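Local coordinates for protein carboxyl esterase NP (Bacillus subtilis, PDB 4CCW) that catalyses the hydrolysis of carboxylic esters to an alcohol and a carboxylate, as an alpha/beta-hydrolase-fold carboxylesterase, at residues A[113-117]-A[118-122]; A[222-226]-A[227-231]. All coordinates share one frame; numbering follows the deposited sequence.

Contact 1: A[113-117]-A[118-122]; sequences DVFDN and LGIEK
The carbonyl oxygen of F115 receives two amides from the chain that turns away beyond it: I120 N at 3.0 Å, with a fairly straight N-H (156°), and more weakly L118 N. Together with the 3.1 Å bond from G119 N to D116 O, the I120 bond makes a Schellman motif that ends helix 104-118 just before strand 123-128 of the alpha/beta hydrolase sheet. G119 carries the positive phi (76°) that reverses the backbone. Its N-H meets D116 O from above the carbonyl plane and not on a lone pair, unlike the helical bond from L118 N to V114 O at 3.0 Å, which lies nearer the carbonyl plane.

The turn also brings two apolar residues together, as is usual for this motif. I120 follows G119 with its CB directed back at the helix; with CG2 anti to its backbone N, this methyl reaches the F115 ring 3.6 Å from CD2, close to CE2 as well. The two side chains cross at a slant, and both are buried, bearing on V58 of strand 56-60, while the F115 ring meets that of F138 at about 45°. Beside this pair, V114 and L118 run side by side in the same direction. L118 also lays CB and CG against the V114 carbonyl and touches F35, I37 and Y84 of the neighbouring strands.

On the outer side D116, whose CB points away from the following residues, forms a salt bridge with R145 through OD1. The same guanidinium donates to the carbonyls of I120 and E121, tying the helix end to the outgoing chain. The V114-L118 pair closes through single methyls, V114 CG1 lying 3.8 Å from L118 CD1.

Contact 2: A[222-226]-A[227-231]; sequences YVFTD and EELRS
The Y222 ring has E228 OE1 at its edge, close to the ring plane, and the E228 carboxylate is turned 72° from that plane. F224 CD1 also lies in the plane of the tyrosine ring, whose own CD2 sits over the centre of one F224 face, 3.7 Å above it; R104 makes a cation-pi contact with Y222. At the edge of the R230 guanidinium, in its plane, is a water that joins R230 NH1 to D226 OD2.

E228 OE1 is gripped twice. Y222 OH donates to its syn lone pair at 2.7 Å, and T225 N comes from the anti side at 3.0 Å, somewhat out of the carboxylate plane but with a nearly straight N-H (169°). The extended E228 chain carries the carboxylate back past the start of the helix to both donors. In return T225 OG1, held between backbone N and carbonyl carbon (chi1 66°), accepts from E228 N at 3.0 Å. An alanine in place of E228 would probably leave Y222 OH and T225 N without their shared acceptor, so that the N-cap amide loses its half of the box.

Next to this polar exchange, F224 CB meets L229 CD2 at 3.7 Å, and the F224 side chain touches L133, M136 and L140 of helix 130-141. R230 NH1 forms a salt bridge with E227 OE2 at 3.1 Å, while D226 OD1 pairs with R255, which also donates to F224 O. The acids of this first turn probably interact favourably with the helix dipole. T225 as N-cap and E228 three residues on make a capping box, and F224 with L229 adds a hydrophobic staple, the classic start of a helix, here 226-230.

In the fold
The two contacts treat opposite ends of different helices: contact 1 finishes helix 104-118, contact 2 starts helix 226-230. Their centres are 26 Å apart and their nearest atoms about 14 Å apart, so they do not touch, and both lie away from the ligand pocket and H273. Each is partly buried, one flank on the protein interior and the other at the surface. Contact 1 relies on backbone amides and a glycine, its apolar residues facing strands of the central sheet; contact 2 uses side-chain acceptors and charges, and its neighbours are mainly helices 130-141 and 249-259. In both, an arginine from outside, R145 or R255, binds an aspartate and one or two nearby backbone carbonyl oxygens.

Contact 1: A[113-117]-A[118-122]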
loop_
_atom_site.group_PDB
_atom_site.type_symbol
_atom_site.label_atom_id
_atom_site.label_comp_id
_atom_site.label_asym_id
_atom_site.label_seq_id
_atom_site.Cartn_x
_atom_site.Cartn_y
_atom_site.Cartn_z
ATOM N N ASP A 113 -4.963 0.071 16.236
ATOM C CA ASP A 113 -4.772 -1.231 16.881
ATOM C C ASP A 113 -3.453 -1.912 16.503
ATOM O O ASP A 113 -2.753 -2.443 17.360
ATOM C CB ASP A 113 -5.924 -2.181 16.534
ATOM C CG ASP A 113 -7.252 -1.753 17.133
ATOM O OD1 ASP A 113 -7.294 -0.827 17.969
ATOM O OD2 ASP A 113 -8.267 -2.371 16.761
ATOM N N VAL A 114 -3.146 -1.933 15.216
ATOM C CA VAL A 114 -1.880 -2.487 14.736
ATOM C C VAL A 114 -0.688 -1.799 15.423
ATOM O O VAL A 114 0.194 -2.472 15.971
ATOM C CB VAL A 114 -1.760 -2.345 13.203
ATOM C CG1 VAL A 114 -0.373 -2.754 12.732
ATOM C CG2 VAL A 114 -2.834 -3.166 12.501
ATOM N N PHE A 115 -0.677 -0.461 15.399
ATOM C CA PHE A 115 0.371 0.326 16.055
ATOM C C PHE A 115 0.466 -0.033 17.538
ATOM O O PHE A 115 1.543 -0.373 18.026
ATOM C CB PHE A 115 0.081 1.824 15.912
ATOM C CG PHE A 115 0.654 2.464 14.669
ATOM C CD1 PHE A 115 0.331 2.000 13.393
ATOM C CD2 PHE A 115 1.462 3.590 14.778
ATOM C CE1 PHE A 115 0.853 2.612 12.257
ATOM C CE2 PHE A 115 1.986 4.212 13.644
ATOM C CZ PHE A 115 1.665 3.729 12.379
ATOM N N ASP A 116 -0.668 0.027 18.244
ATOM C CA ASP A 116 -0.698 -0.266 19.684
ATOM C C ASP A 116 -0.176 -1.676 19.994
ATOM O O ASP A 116 0.612 -1.870 20.933
ATOM C CB ASP A 116 -2.114 -0.079 20.255
ATOM C CG ASP A 116 -2.574 1.376 20.253
ATOM O OD1 ASP A 116 -1.736 2.301 20.105
ATOM O OD2 ASP A 116 -3.790 1.602 20.420
ATOM N N ASN A 117 -0.610 -2.648 19.195
ATOM C CA ASN A 117 -0.239 -4.049 19.371
ATOM C C ASN A 117 1.203 -4.397 19.019
ATOM O O ASN A 117 1.737 -5.413 19.487
ATOM C CB ASN A 117 -1.215 -4.949 18.616
ATOM C CG ASN A 117 -2.633 -4.830 19.148
ATOM O OD1 ASN A 117 -2.887 -4.090 20.100
ATOM N ND2 ASN A 117 -3.556 -5.554 18.544
ATOM N N LEU A 118 1.826 -3.554 18.200
ATOM C CA LEU A 118 3.249 -3.666 17.892
ATOM C C LEU A 118 4.089 -2.839 18.859
ATOM O O LEU A 118 5.324 -2.880 18.816
ATOM C CB LEU A 118 3.519 -3.225 16.448
ATOM C CG LEU A 118 3.123 -4.216 15.348
ATOM C CD1 LEU A 118 3.086 -3.555 13.975
ATOM C CD2 LEU A 118 4.057 -5.423 15.354
ATOM N N GLY A 119 3.421 -2.077 19.723
ATOM C CA GLY A 119 4.109 -1.274 20.737
ATOM C C GLY A 119 4.747 -0.030 20.157
ATOM O O GLY A 119 5.697 0.517 20.724
ATOM N N ILE A 120 4.210 0.423 19.025
ATOM C CA ILE A 120 4.703 1.618 18.364
ATOM C C ILE A 120 4.168 2.867 19.069
ATOM O O ILE A 120 2.979 2.944 19.418
ATOM C CB ILE A 120 4.368 1.607 16.851
ATOM C CG1 ILE A 120 5.170 0.504 16.138
ATOM C CG2 ILE A 120 4.658 2.967 16.228
ATOM C CD1 ILE A 120 4.682 0.150 14.741
ATOM N N GLU A 121 5.065 3.819 19.327
ATOM C CA GLU A 121 4.646 5.150 19.749
ATOM C C GLU A 121 4.458 5.999 18.508
ATOM O O GLU A 121 3.331 6.183 18.060
ATOM C CB GLU A 121 5.656 5.770 20.710
ATOM C CG GLU A 121 5.497 5.249 22.129
ATOM C CD GLU A 121 6.649 5.651 23.017
ATOM O OE1 GLU A 121 7.797 5.268 22.707
ATOM O OE2 GLU A 121 6.404 6.342 24.028
ATOM N N LYS A 122 5.565 6.487 17.942
ATOM C CA LYS A 122 5.532 7.094 16.602
ATOM C C LYS A 122 6.290 6.216 15.605
ATOM O O LYS A 122 7.233 5.513 15.975
ATOM C CB LYS A 122 6.119 8.505 16.612
ATOM C CG LYS A 122 5.519 9.450 17.639
ATOM C CD LYS A 122 5.972 10.880 17.379
ATOM C CE LYS A 122 5.410 11.826 18.425
ATOM N NZ LYS A 122 5.917 13.216 18.252
#

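Contact 2: A[222-226]-A[227-231]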
loop_
_atom_site.group_PDB
_atom_site.type_symbol
_atom_site.label_atom_id
_atom_site.label_comp_id
_atom_site.label_asym_id
_atom_site.label_seq_id
_atom_site.Cartn_x
_atom_site.Cartn_y
_atom_site.Cartn_z
ATOM N N TYR A 222 -11.084 7.940 -1.664
ATOM C CA TYR A 222 -11.477 9.253 -1.176
ATOM C C TYR A 222 -10.494 10.298 -1.670
ATOM O O TYR A 222 -9.307 10.018 -1.798
ATOM C CB TYR A 222 -11.549 9.260 0.368
ATOM C CG TYR A 222 -11.954 10.604 0.965
ATOM C CD1 TYR A 222 -13.223 11.149 0.713
ATOM C CD2 TYR A 222 -11.073 11.334 1.766
ATOM C CE1 TYR A 222 -13.605 12.371 1.245
ATOM C CE2 TYR A 222 -11.450 12.556 2.304
ATOM C CZ TYR A 222 -12.714 13.066 2.039
ATOM O OH TYR A 222 -13.097 14.283 2.542
ATOM N N VAL A 223 -11.010 11.485 -1.977
ATOM C CA VAL A 223 -10.188 12.649 -2.309
ATOM C C VAL A 223 -10.337 13.651 -1.174
ATOM O O VAL A 223 -11.442 14.103 -0.876
ATOM C CB VAL A 223 -10.652 13.271 -3.640
ATOM C CG1 VAL A 223 -9.919 14.595 -3.911
ATOM C CG2 VAL A 223 -10.372 12.285 -4.775
ATOM N N PHE A 224 -9.234 13.987 -0.520
ATOM C CA PHE A 224 -9.304 14.886 0.633
ATOM C C PHE A 224 -9.652 16.301 0.189
ATOM O O PHE A 224 -9.209 16.744 -0.866
ATOM C CB PHE A 224 -7.984 14.853 1.421
ATOM C CG PHE A 224 -7.719 13.521 2.054
ATOM C CD1 PHE A 224 -8.214 13.235 3.331
ATOM C CD2 PHE A 224 -7.024 12.533 1.361
ATOM C CE1 PHE A 224 -7.998 11.981 3.912
ATOM C CE2 PHE A 224 -6.833 11.271 1.928
ATOM C CZ PHE A 224 -7.303 11.003 3.211
ATOM N N THR A 225 -10.433 17.004 1.004
ATOM C CA THR A 225 -10.808 18.369 0.688
ATOM C C THR A 225 -9.597 19.305 0.812
ATOM O O THR A 225 -8.548 18.947 1.381
ATOM C CB THR A 225 -11.908 18.893 1.629
ATOM O OG1 THR A 225 -11.387 19.000 2.967
ATOM C CG2 THR A 225 -13.155 17.977 1.593
ATOM N N ASP A 226 -9.750 20.516 0.286
ATOM C CA ASP A 226 -8.724 21.544 0.425
ATOM C C ASP A 226 -8.350 21.740 1.891
ATOM O O ASP A 226 -7.161 21.743 2.247
ATOM C CB ASP A 226 -9.230 22.873 -0.138
ATOM C CG ASP A 226 -9.330 22.876 -1.657
ATOM O OD1 ASP A 226 -9.022 21.851 -2.289
ATOM O OD2 ASP A 226 -9.719 23.932 -2.219
ATOM N N GLU A 227 -9.382 21.877 2.729
ATOM C CA GLU A 227 -9.184 22.103 4.153
ATOM C C GLU A 227 -8.497 20.927 4.836
ATOM O O GLU A 227 -7.608 21.132 5.651
ATOM C CB GLU A 227 -10.506 22.480 4.848
ATOM C CG GLU A 227 -10.934 23.938 4.633
ATOM C CD GLU A 227 -9.811 24.975 4.784
ATOM O OE1 GLU A 227 -9.280 25.163 5.901
ATOM O OE2 GLU A 227 -9.461 25.628 3.766
ATOM N N GLU A 228 -8.888 19.702 4.480
ATOM C CA GLU A 228 -8.226 18.508 5.008
ATOM C C GLU A 228 -6.733 18.463 4.683
ATOM O O GLU A 228 -5.910 18.191 5.562
ATOM C CB GLU A 228 -8.938 17.234 4.534
ATOM C CG GLU A 228 -10.228 17.017 5.316
ATOM C CD GLU A 228 -11.155 15.959 4.751
ATOM O OE1 GLU A 228 -11.056 15.642 3.559
ATOM O OE2 GLU A 228 -11.999 15.476 5.526
ATOM N N LEU A 229 -6.386 18.777 3.439
ATOM C CA LEU A 229 -4.986 18.822 3.033
ATOM C C LEU A 229 -4.204 19.917 3.775
ATOM O O LEU A 229 -3.077 19.681 4.218
ATOM C CB LEU A 229 -4.860 19.008 1.516
ATOM C CG LEU A 229 -5.361 17.869 0.609
ATOM C CD1 LEU A 229 -5.087 18.248 -0.852
ATOM C CD2 LEU A 229 -4.703 16.539 0.962
ATOM N N ARG A 230 -4.796 21.101 3.909
ATOM C CA ARG A 230 -4.153 22.207 4.646
ATOM C C ARG A 230 -3.867 21.842 6.096
ATOM O O ARG A 230 -2.981 22.437 6.740
ATOM C CB ARG A 230 -5.041 23.448 4.620
ATOM C CG ARG A 230 -5.004 24.200 3.302
ATOM C CD ARG A 230 -5.909 25.416 3.361
ATOM N NE ARG A 230 -5.597 26.317 2.262
ATOM C CZ ARG A 230 -6.443 26.655 1.296
ATOM N NH1 ARG A 230 -7.679 26.202 1.300
ATOM N NH2 ARG A 230 -6.046 27.482 0.339
ATOM N N SER A 231 -4.633 20.885 6.608
ATOM C CA SER A 231 -4.557 20.521 8.031
ATOM C C SER A 231 -3.403 19.572 8.382
ATOM O O SER A 231 -3.139 19.344 9.570
ATOM C CB SER A 231 -5.894 19.935 8.500
ATOM O OG SER A 231 -5.998 18.545 8.214
HETATM O O HOH W 1 -9.608 26.170 -0.770
#